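Local atomic coordinates of malonyl CoA-acyl carrier protein transacylase (Mycobacterium tuberculosis, PDB entry 2QC3), a protein that transfers the malonyl group from malonyl-CoA to holo acyl carrier protein, supplying malonyl-ACP for fatty acid biosynthesis. Residues A[257-262]-A[280-285]; A[221-224]-A[229-232]; A[123-128]-A[189-194]. One frame throughout, in Å; residues are numbered along the deposited sequence.

Interaction 1: A[257-262]-A[280-285]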
ATOM      1  N   THR A 257       5.562 -15.304   3.932  1.00 27.83           N
ATOM      2  CA  THR A 257       6.282 -15.093   5.180  1.00 27.98           C
ATOM      3  C   THR A 257       5.322 -15.102   6.370  1.00 28.49           C
ATOM      4  O   THR A 257       5.674 -15.556   7.459  1.00 28.31           O
ATOM      5  CB  THR A 257       7.057 -13.760   5.155  1.00 29.49           C
ATOM      6  OG1 THR A 257       8.057 -13.814   4.126  1.00 29.48           O
ATOM      7  CG2 THR A 257       7.730 -13.506   6.505  1.00 25.40           C
ATOM      8  N   LEU A 258       4.113 -14.594   6.164  1.00 28.73           N
ATOM      9  CA  LEU A 258       3.115 -14.578   7.230  1.00 30.74           C
ATOM     10  C   LEU A 258       2.794 -16.019   7.612  1.00 32.77           C
ATOM     11  O   LEU A 258       2.635 -16.344   8.789  1.00 32.09           O
ATOM     12  CB  LEU A 258       1.842 -13.871   6.763  1.00 28.11           C
ATOM     13  CG  LEU A 258       1.993 -12.384   6.432  1.00 25.80           C
ATOM     14  CD1 LEU A 258       0.679 -11.836   5.879  1.00 23.78           C
ATOM     15  CD2 LEU A 258       2.409 -11.626   7.692  1.00 24.56           C
ATOM     16  N   ARG A 259       2.714 -16.877   6.601  1.00 36.17           N
ATOM     17  CA  ARG A 259       2.424 -18.291   6.799  1.00 41.37           C
ATOM     18  C   ARG A 259       3.508 -18.906   7.688  1.00 43.26           C
ATOM     19  O   ARG A 259       3.218 -19.699   8.589  1.00 44.04           O
ATOM     20  CB  ARG A 259       2.381 -19.004   5.445  1.00 43.00           C
ATOM     21  CG  ARG A 259       1.574 -20.290   5.433  1.00 46.98           C
ATOM     22  CD  ARG A 259       1.591 -20.943   4.058  1.00 49.98           C
ATOM     23  NE  ARG A 259       1.405 -19.969   2.983  1.00 53.87           N
ATOM     24  CZ  ARG A 259       1.289 -20.287   1.695  1.00 55.37           C
ATOM     25  NH1 ARG A 259       1.334 -21.558   1.315  1.00 56.91           N
ATOM     26  NH2 ARG A 259       1.148 -19.334   0.784  1.00 54.55           N
ATOM     27  N   GLU A 260       4.758 -18.529   7.430  1.00 44.56           N
ATOM     28  CA  GLU A 260       5.886 -19.029   8.210  1.00 46.70           C
ATOM     29  C   GLU A 260       5.695 -18.770   9.700  1.00 47.05           C
ATOM     30  O   GLU A 260       6.060 -19.595  10.533  1.00 47.86           O
ATOM     31  CB  GLU A 260       7.186 -18.372   7.745  1.00 46.74           C
ATOM     32  CG  GLU A 260       7.791 -18.994   6.502  1.00 50.13           C
ATOM     33  CD  GLU A 260       9.060 -18.284   6.072  1.00 51.28           C
ATOM     34  OE1 GLU A 260       9.889 -17.974   6.953  1.00 53.22           O
ATOM     35  OE2 GLU A 260       9.231 -18.042   4.858  1.00 51.61           O
ATOM     36  N   HIS A 261       5.129 -17.613  10.028  1.00 47.75           N
ATOM     37  CA  HIS A 261       4.877 -17.253  11.415  1.00 47.53           C
ATOM     38  C   HIS A 261       3.566 -17.878  11.868  1.00 48.81           C
ATOM     39  O   HIS A 261       2.860 -18.507  11.078  1.00 49.85           O
ATOM     40  CB  HIS A 261       4.798 -15.734  11.558  1.00 46.46           C
ATOM     41  CG  HIS A 261       6.088 -15.033  11.278  1.00 44.96           C
ATOM     42  ND1 HIS A 261       6.787 -15.202  10.102  1.00 45.61           N
ATOM     43  CD2 HIS A 261       6.815 -14.166  12.025  1.00 42.64           C
ATOM     44  CE1 HIS A 261       7.888 -14.473  10.136  1.00 42.69           C
ATOM     45  NE2 HIS A 261       7.927 -13.835  11.293  1.00 42.34           N
ATOM     46  N   THR A 262       3.238 -17.707  13.143  1.00 50.43           N
ATOM     47  CA  THR A 262       2.003 -18.261  13.678  1.00 51.15           C
ATOM     48  C   THR A 262       0.917 -17.197  13.673  1.00 50.31           C
ATOM     49  O   THR A 262       0.366 -16.847  14.718  1.00 51.33           O
ATOM     50  CB  THR A 262       2.201 -18.782  15.118  1.00 52.65           C
ATOM     51  OG1 THR A 262       3.323 -19.674  15.147  1.00 55.23           O
ATOM     52  CG2 THR A 262       0.962 -19.535  15.592  1.00 52.50           C
ATOM     53  N   LYS A 280      -5.945 -14.555   3.169  1.00 35.07           N
ATOM     54  CA  LYS A 280      -6.737 -15.716   3.582  1.00 37.89           C
ATOM     55  C   LYS A 280      -6.320 -16.969   2.831  1.00 37.72           C
ATOM     56  O   LYS A 280      -6.200 -18.043   3.414  1.00 37.54           O
ATOM     57  CB  LYS A 280      -8.226 -15.501   3.289  1.00 38.71           C
ATOM     58  CG  LYS A 280      -9.009 -14.689   4.289  1.00 40.99           C
ATOM     59  CD  LYS A 280     -10.417 -14.494   3.759  1.00 40.17           C
ATOM     60  CE  LYS A 280     -11.311 -13.784   4.750  1.00 40.78           C
ATOM     61  NZ  LYS A 280     -11.617 -14.602   5.937  1.00 45.32           N
ATOM     62  N   ARG A 281      -6.120 -16.820   1.527  1.00 38.60           N
ATOM     63  CA  ARG A 281      -5.770 -17.943   0.672  1.00 40.57           C
ATOM     64  C   ARG A 281      -4.576 -18.765   1.145  1.00 41.77           C
ATOM     65  O   ARG A 281      -4.557 -19.984   0.979  1.00 40.92           O
ATOM     66  CB  ARG A 281      -5.542 -17.458  -0.764  1.00 41.04           C
ATOM     67  CG  ARG A 281      -5.544 -18.583  -1.786  1.00 43.26           C
ATOM     68  CD  ARG A 281      -5.409 -18.087  -3.228  1.00 44.88           C
ATOM     69  NE  ARG A 281      -6.596 -17.392  -3.723  1.00 45.01           N
ATOM     70  CZ  ARG A 281      -6.835 -16.093  -3.560  1.00 47.27           C
ATOM     71  NH1 ARG A 281      -5.970 -15.326  -2.911  1.00 47.88           N
ATOM     72  NH2 ARG A 281      -7.941 -15.555  -4.056  1.00 46.70           N
ATOM     73  N   GLU A 282      -3.583 -18.110   1.739  1.00 43.48           N
ATOM     74  CA  GLU A 282      -2.400 -18.821   2.208  1.00 44.41           C
ATOM     75  C   GLU A 282      -2.504 -19.147   3.693  1.00 43.99           C
ATOM     76  O   GLU A 282      -1.948 -20.142   4.159  1.00 44.20           O
ATOM     77  CB  GLU A 282      -1.138 -17.993   1.947  1.00 46.64           C
ATOM     78  CG  GLU A 282      -1.073 -17.362   0.560  1.00 51.11           C
ATOM     79  CD  GLU A 282      -1.271 -18.356  -0.566  1.00 54.40           C
ATOM     80  OE1 GLU A 282      -1.470 -17.912  -1.718  1.00 55.05           O
ATOM     81  OE2 GLU A 282      -1.223 -19.578  -0.307  1.00 57.21           O
ATOM     82  N   LEU A 283      -3.215 -18.304   4.432  1.00 42.86           N
ATOM     83  CA  LEU A 283      -3.391 -18.505   5.865  1.00 42.86           C
ATOM     84  C   LEU A 283      -4.800 -19.029   6.106  1.00 43.59           C
ATOM     85  O   LEU A 283      -5.624 -18.349   6.706  1.00 43.30           O
ATOM     86  CB  LEU A 283      -3.202 -17.182   6.609  1.00 40.93           C
ATOM     87  CG  LEU A 283      -1.910 -16.417   6.315  1.00 41.78           C
ATOM     88  CD1 LEU A 283      -1.939 -15.087   7.039  1.00 41.30           C
ATOM     89  CD2 LEU A 283      -0.707 -17.234   6.742  1.00 39.78           C
ATOM     90  N   ARG A 284      -5.071 -20.238   5.628  1.00 44.48           N
ATOM     91  CA  ARG A 284      -6.391 -20.838   5.777  1.00 45.74           C
ATOM     92  C   ARG A 284      -6.725 -21.175   7.223  1.00 43.48           C
ATOM     93  O   ARG A 284      -5.889 -21.687   7.961  1.00 42.93           O
ATOM     94  CB  ARG A 284      -6.489 -22.098   4.914  1.00 48.48           C
ATOM     95  CG  ARG A 284      -6.310 -21.829   3.433  1.00 52.32           C
ATOM     96  CD  ARG A 284      -6.305 -23.115   2.626  1.00 55.63           C
ATOM     97  NE  ARG A 284      -5.991 -22.858   1.222  1.00 58.87           N
ATOM     98  CZ  ARG A 284      -5.764 -23.804   0.315  1.00 60.76           C
ATOM     99  NH1 ARG A 284      -5.812 -25.085   0.659  1.00 60.82           N
ATOM    100  NH2 ARG A 284      -5.484 -23.467  -0.938  1.00 61.45           N
ATOM    101  N   GLY A 285      -7.958 -20.882   7.620  1.00 43.12           N
ATOM    102  CA  GLY A 285      -8.381 -21.160   8.979  1.00 43.06           C
ATOM    103  C   GLY A 285      -8.121 -19.977   9.885  1.00 43.27           C
ATOM    104  O   GLY A 285      -8.445 -20.010  11.074  1.00 43.47           O
TER
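Arg259, near the end of helix 251-260, reaches across to Glu282 and Leu283 in the 280-285 segment, which follows on from helix 275-282, and its chain can be followed atom by atom. CB rests 3.8 Å from Leu283 CD2. CG, turned anti to the backbone N (chi1 -157°), carries the chain across to the neighbouring segment and touches both Leu283 CD2 and Glu282 O. CD comes to 3.6 Å from Glu282 O, and NE stays equally near this carbonyl oxygen. A bend at chi3 (-43°) then swings the guanidinium across the backbone of Glu282, with Glu282 CA 3.6 Å above one face and offset toward the rim. NH2 forms a salt bridge with Glu282 OE2 at 2.6 Å, a length that is doubtful because NH2 is crowded in the model. The two planes are nearly parallel (5° apart) but displaced: the carboxylate is stacked over the face on NH2's side, so the pairing is electrostatic, not an in-plane, end-on bond. The Glu282 chain folds back at chi2 to bring its carboxylate there, and the nearby Glu282 carbonyl would probably add to the negative potential felt by the arginine.

Beneath the charged pair, Leu283 divides its two methyls. CD2 lies 3.3 Å from Arg259 CA, a snug fit against the helix backbone, and CD1 meets Leu258 CB at 4.0 Å. Leu283 also packs on Val263 and Ile266, so this apolar layer continues to strand 263-268. The exposed charged pair and the buried leucines together join two helices packed beside the parallel sheet, the first leading into strand 263-268 and the second joining it to strand 288-290 as in a beta-alpha-beta crossover of an alpha/beta fold.

Interaction 2: A[221-224]-A[229-232]; sequences TLLS and KPVT
A short antiparallel return along the outermost strand of the parallel sheet brings Leu222 and Leu223 against Pro230 and Val231. Val231 N donates to Leu222 O at 2.8 Å, with a C=O...N angle of 178°, so the donor meets the carbonyl head-on. The same oxygen takes a CA-H...O contact from Pro230 CA at 3.0 Å. Farther along, Ser224 N reaches Lys229 O at 3.2 Å, a weak bond bent to 132° at the hydrogen. Leu223 and Pro230, lying between these bonds, form a non-hydrogen-bonded antiparallel pair, a position where no N-H of Pro230 is needed for the bonds between these two segments. Water 1 completes the ladder: it accepts from Leu222 N and donates to Val231 O, 2.8 Å from each.

Strand 221-222 itself pairs in parallel with strand 86-90, through backbone bonds of Thr221 and Leu223 with Val88, and this return borders its other edge. Leu222 CD2 and Val231 CG2 meet at 3.8 Å; at chi1 -79° the two valine methyls are shared out, CG2 to Leu222 and CG1 to Ser224 CB. Leu223 CD2 lies alongside Pro230 CD, 3.8 Å apart, both side chains pointing the same way. Helix 234-243 covers Val231 through Ala237 and Thr240.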
ATOM      1  N   THR A 221       7.759  -6.872  13.908  1.00 25.65           N
ATOM      2  CA  THR A 221       8.244  -7.521  12.694  1.00 27.36           C
ATOM      3  C   THR A 221       7.605  -6.774  11.523  1.00 25.95           C
ATOM      4  O   THR A 221       6.381  -6.760  11.369  1.00 26.14           O
ATOM      5  CB  THR A 221       7.814  -8.996  12.639  1.00 28.07           C
ATOM      6  OG1 THR A 221       8.231  -9.658  13.839  1.00 30.25           O
ATOM      7  CG2 THR A 221       8.435  -9.689  11.434  1.00 28.68           C
ATOM      8  N   LEU A 222       8.441  -6.140  10.714  1.00 25.69           N
ATOM      9  CA  LEU A 222       7.975  -5.366   9.571  1.00 23.68           C
ATOM     10  C   LEU A 222       8.476  -5.984   8.274  1.00 23.27           C
ATOM     11  O   LEU A 222       9.685  -6.051   8.032  1.00 22.80           O
ATOM     12  CB  LEU A 222       8.478  -3.920   9.694  1.00 23.89           C
ATOM     13  CG  LEU A 222       8.129  -2.885   8.614  1.00 23.99           C
ATOM     14  CD1 LEU A 222       6.622  -2.614   8.578  1.00 21.74           C
ATOM     15  CD2 LEU A 222       8.870  -1.602   8.918  1.00 23.23           C
ATOM     16  N   LEU A 223       7.543  -6.442   7.447  1.00 22.41           N
ATOM     17  CA  LEU A 223       7.882  -7.053   6.164  1.00 23.04           C
ATOM     18  C   LEU A 223       7.998  -5.998   5.070  1.00 24.01           C
ATOM     19  O   LEU A 223       7.471  -4.893   5.206  1.00 21.57           O
ATOM     20  CB  LEU A 223       6.818  -8.075   5.766  1.00 23.46           C
ATOM     21  CG  LEU A 223       6.594  -9.205   6.770  1.00 22.23           C
ATOM     22  CD1 LEU A 223       5.615 -10.216   6.184  1.00 21.98           C
ATOM     23  CD2 LEU A 223       7.932  -9.869   7.089  1.00 20.30           C
ATOM     24  N   SER A 224       8.688  -6.352   3.989  1.00 22.20           N
ATOM     25  CA  SER A 224       8.879  -5.450   2.864  1.00 21.95           C
ATOM     26  C   SER A 224       8.399  -6.077   1.557  1.00 21.10           C
ATOM     27  O   SER A 224       8.572  -7.274   1.333  1.00 19.91           O
ATOM     28  CB  SER A 224      10.364  -5.081   2.733  1.00 21.57           C
ATOM     29  OG  SER A 224      10.589  -4.297   1.574  1.00 21.88           O
ATOM     30  N   LYS A 229      10.524 -10.276   3.067  1.00 23.05           N
ATOM     31  CA  LYS A 229      11.352 -10.517   4.248  1.00 24.88           C
ATOM     32  C   LYS A 229      11.351  -9.296   5.161  1.00 26.02           C
ATOM     33  O   LYS A 229      11.200  -8.163   4.704  1.00 26.69           O
ATOM     34  CB  LYS A 229      12.789 -10.841   3.839  1.00 27.84           C
ATOM     35  CG  LYS A 229      12.931 -12.102   3.004  1.00 32.37           C
ATOM     36  CD  LYS A 229      12.660 -13.355   3.800  1.00 36.11           C
ATOM     37  CE  LYS A 229      12.851 -14.580   2.914  1.00 40.82           C
ATOM     38  NZ  LYS A 229      12.657 -15.862   3.651  1.00 42.37           N
ATOM     39  N   PRO A 230      11.531  -9.510   6.470  1.00 26.57           N
ATOM     40  CA  PRO A 230      11.534  -8.371   7.387  1.00 27.61           C
ATOM     41  C   PRO A 230      12.740  -7.432   7.307  1.00 27.91           C
ATOM     42  O   PRO A 230      13.851  -7.851   6.991  1.00 26.26           O
ATOM     43  CB  PRO A 230      11.399  -9.031   8.760  1.00 27.92           C
ATOM     44  CG  PRO A 230      12.038 -10.355   8.572  1.00 28.04           C
ATOM     45  CD  PRO A 230      11.581 -10.789   7.204  1.00 28.50           C
ATOM     46  N   VAL A 231      12.486  -6.151   7.557  1.00 27.07           N
ATOM     47  CA  VAL A 231      13.537  -5.141   7.589  1.00 28.34           C
ATOM     48  C   VAL A 231      13.660  -4.882   9.080  1.00 29.10           C
ATOM     49  O   VAL A 231      12.715  -4.428   9.722  1.00 30.39           O
ATOM     50  CB  VAL A 231      13.135  -3.850   6.845  1.00 25.84           C
ATOM     51  CG1 VAL A 231      13.296  -4.055   5.342  1.00 24.79           C
ATOM     52  CG2 VAL A 231      11.692  -3.476   7.171  1.00 26.86           C
ATOM     53  N   THR A 232      14.829  -5.192   9.626  1.00 31.22           N
ATOM     54  CA  THR A 232      15.079  -5.080  11.056  1.00 32.54           C
ATOM     55  C   THR A 232      15.690  -3.792  11.589  1.00 32.70           C
ATOM     56  O   THR A 232      15.757  -3.597  12.805  1.00 32.90           O
ATOM     57  CB  THR A 232      15.962  -6.247  11.502  1.00 33.98           C
ATOM     58  OG1 THR A 232      17.213  -6.187  10.803  1.00 36.71           O
ATOM     59  CG2 THR A 232      15.278  -7.575  11.173  1.00 35.89           C
TER
HETATM   60  O   HOH W   1      11.165  -6.203  11.283  1.00 25.83           O

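Interaction 3: A[123-128]-A[189-194]; sequences KACATE and GVAGAF
Cys125, on the segment that continues helix 107-125, puts its sulfur between Ala191, Gly192 and Phe194. SG stands 3.7 Å from Phe194 CE2. Measured to the ring centroid it is 5.0 Å away and 81° off the ring normal, so it meets the edge near the ring plane. It also lies 3.5 Å from Gly192 N and touches Ala191 CB. Cys125 CB completes this shell, 3.4 Å from Ala191 O. The torsion places SG anti to the carbonyl carbon (chi1 -66°), aimed at the loop. Gly192, without a side chain, lets the sulfur settle directly against its backbone.

Water 2 makes a second link beside the sulfur, 2.8 Å from Cys125 O and within hydrogen-bonding range of Ala191 O as well. Other acceptors compete for its two protons, so both bonds may not be made at once.

Farther out, each partner has its own support. Beyond Cys125, the chain is turned by Thr127, whose OG1 donates to Ala124 O at 2.8 Å in the carbonyl plane, on a lone pair; Thr127 N uses the same oxygen. On the loop side, Ala193 is the centre of an inverse gamma turn, with a weak bond from Phe194 N to Gly192 O, and its N is held by Thr130 OG1. The Phe194 side chain touches those of Met132 and Gln10. It is about 4 Å from that of His195, an active-site residue by similarity, and about 3 Å from a bound acetic acid molecule, probably from the crystallisation liquor.

No direct hydrogen bond joins the two segments. The edge approach sets a polarisable sulfur against the weakly positive rim of the ring, implying dispersion with a modest electrostatic component, next to a wall of what is probably the active-site pocket.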
ATOM      1  N   LYS A 123       4.683  13.269 -11.257  1.00 27.10           N
ATOM      2  CA  LYS A 123       5.650  13.919 -12.133  1.00 27.84           C
ATOM      3  C   LYS A 123       6.260  12.898 -13.092  1.00 27.15           C
ATOM      4  O   LYS A 123       6.366  13.138 -14.296  1.00 25.70           O
ATOM      5  CB  LYS A 123       6.759  14.531 -11.284  1.00 32.43           C
ATOM      6  CG  LYS A 123       7.156  15.943 -11.639  1.00 34.83           C
ATOM      7  CD  LYS A 123       8.116  16.472 -10.587  1.00 38.75           C
ATOM      8  CE  LYS A 123       8.504  17.913 -10.847  1.00 41.34           C
ATOM      9  NZ  LYS A 123       9.542  18.393  -9.894  1.00 43.51           N
ATOM     10  N   ALA A 124       6.661  11.754 -12.543  1.00 25.33           N
ATOM     11  CA  ALA A 124       7.274  10.698 -13.334  1.00 25.93           C
ATOM     12  C   ALA A 124       6.340  10.126 -14.399  1.00 24.04           C
ATOM     13  O   ALA A 124       6.788   9.749 -15.476  1.00 24.72           O
ATOM     14  CB  ALA A 124       7.784   9.576 -12.412  1.00 22.79           C
ATOM     15  N   CYS A 125       5.048  10.062 -14.096  1.00 24.47           N
ATOM     16  CA  CYS A 125       4.063   9.530 -15.034  1.00 25.03           C
ATOM     17  C   CYS A 125       3.980  10.380 -16.295  1.00 25.15           C
ATOM     18  O   CYS A 125       3.471   9.946 -17.325  1.00 24.51           O
ATOM     19  CB  CYS A 125       2.682   9.475 -14.379  1.00 25.87           C
ATOM     20  SG  CYS A 125       2.567   8.308 -13.022  1.00 28.30           S
ATOM     21  N   ALA A 126       4.491  11.596 -16.205  1.00 25.56           N
ATOM     22  CA  ALA A 126       4.471  12.518 -17.327  1.00 26.61           C
ATOM     23  C   ALA A 126       5.664  12.347 -18.268  1.00 25.96           C
ATOM     24  O   ALA A 126       5.620  12.781 -19.424  1.00 27.98           O
ATOM     25  CB  ALA A 126       4.434  13.929 -16.797  1.00 25.86           C
ATOM     26  N   THR A 127       6.723  11.701 -17.793  1.00 24.93           N
ATOM     27  CA  THR A 127       7.912  11.543 -18.624  1.00 24.09           C
ATOM     28  C   THR A 127       7.802  10.424 -19.649  1.00 24.90           C
ATOM     29  O   THR A 127       8.618  10.340 -20.562  1.00 22.86           O
ATOM     30  CB  THR A 127       9.181  11.329 -17.761  1.00 24.74           C
ATOM     31  OG1 THR A 127       9.109  10.066 -17.088  1.00 27.39           O
ATOM     32  CG2 THR A 127       9.307  12.448 -16.727  1.00 23.24           C
ATOM     33  N   GLU A 128       6.783   9.583 -19.505  1.00 24.88           N
ATOM     34  CA  GLU A 128       6.565   8.475 -20.423  1.00 26.52           C
ATOM     35  C   GLU A 128       5.099   8.059 -20.327  1.00 25.42           C
ATOM     36  O   GLU A 128       4.513   8.118 -19.253  1.00 25.18           O
ATOM     37  CB  GLU A 128       7.446   7.290 -20.023  1.00 29.66           C
ATOM     38  CG  GLU A 128       7.928   6.464 -21.185  1.00 38.81           C
ATOM     39  CD  GLU A 128       9.257   6.952 -21.711  1.00 41.62           C
ATOM     40  OE1 GLU A 128      10.237   6.916 -20.943  1.00 45.39           O
ATOM     41  OE2 GLU A 128       9.326   7.370 -22.883  1.00 45.52           O
ATOM     42  N   GLY A 189      -6.993   2.041 -13.597  1.00 29.49           N
ATOM     43  CA  GLY A 189      -7.107   3.483 -13.701  1.00 30.52           C
ATOM     44  C   GLY A 189      -6.009   4.226 -12.964  1.00 31.74           C
ATOM     45  O   GLY A 189      -6.281   4.918 -11.979  1.00 33.74           O
ATOM     46  N   VAL A 190      -4.771   4.082 -13.429  1.00 28.08           N
ATOM     47  CA  VAL A 190      -3.643   4.761 -12.802  1.00 26.56           C
ATOM     48  C   VAL A 190      -2.897   5.586 -13.850  1.00 25.27           C
ATOM     49  O   VAL A 190      -2.923   5.265 -15.035  1.00 24.30           O
ATOM     50  CB  VAL A 190      -2.676   3.754 -12.129  1.00 27.68           C
ATOM     51  CG1 VAL A 190      -3.407   3.006 -11.013  1.00 30.19           C
ATOM     52  CG2 VAL A 190      -2.129   2.776 -13.158  1.00 26.40           C
ATOM     53  N   ALA A 191      -2.235   6.648 -13.411  1.00 24.35           N
ATOM     54  CA  ALA A 191      -1.524   7.529 -14.336  1.00 24.13           C
ATOM     55  C   ALA A 191      -0.221   6.986 -14.914  1.00 22.67           C
ATOM     56  O   ALA A 191       0.283   7.520 -15.895  1.00 23.11           O
ATOM     57  CB  ALA A 191      -1.274   8.876 -13.671  1.00 23.41           C
ATOM     58  N   GLY A 192       0.323   5.923 -14.336  1.00 22.64           N
ATOM     59  CA  GLY A 192       1.567   5.401 -14.873  1.00 21.92           C
ATOM     60  C   GLY A 192       1.978   4.025 -14.400  1.00 21.27           C
ATOM     61  O   GLY A 192       1.250   3.363 -13.653  1.00 20.35           O
ATOM     62  N   ALA A 193       3.153   3.594 -14.852  1.00 19.85           N
ATOM     63  CA  ALA A 193       3.690   2.286 -14.489  1.00 20.16           C
ATOM     64  C   ALA A 193       4.363   2.335 -13.127  1.00 18.50           C
ATOM     65  O   ALA A 193       5.587   2.440 -13.028  1.00 18.44           O
ATOM     66  CB  ALA A 193       4.688   1.811 -15.547  1.00 17.94           C
ATOM     67  N   PHE A 194       3.561   2.254 -12.075  1.00 19.24           N
ATOM     68  CA  PHE A 194       4.109   2.286 -10.728  1.00 20.96           C
ATOM     69  C   PHE A 194       4.980   1.043 -10.525  1.00 19.56           C
ATOM     70  O   PHE A 194       4.797   0.030 -11.202  1.00 18.06           O
ATOM     71  CB  PHE A 194       2.975   2.304  -9.702  1.00 20.15           C
ATOM     72  CG  PHE A 194       2.023   3.456  -9.868  1.00 25.07           C
ATOM     73  CD1 PHE A 194       0.729   3.376  -9.361  1.00 24.11           C
ATOM     74  CD2 PHE A 194       2.420   4.629 -10.509  1.00 24.77           C
ATOM     75  CE1 PHE A 194      -0.155   4.440  -9.485  1.00 27.23           C
ATOM     76  CE2 PHE A 194       1.539   5.702 -10.636  1.00 28.97           C
ATOM     77  CZ  PHE A 194       0.249   5.605 -10.121  1.00 26.25           C
TER
HETATM   78  O   HOH W   2       2.013   7.673 -17.911  1.00 26.23           O

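In the fold
Interactions 1 and 2 adjoin in the part of the chain built round the parallel sheet: Leu223 of 221-224 packs on Thr257 and Leu258 of 257-262, with Leu223 CD2 3.7 Å from Thr257 CG2. Interaction 3 lies apart, its centre 34 Å from that of interaction 1 and 28 Å from that of interaction 2. All three are partly buried. Interaction 1 pairs charges on the surface above buried leucines, interaction 2 relies on backbone bonds at a sheet edge, and interaction 3 on sulfur packing and a shared water. Of the three, interaction 3 comes nearest to His195, while Ser224 of interaction 2 is about 9 Å from it, side chain to side chain.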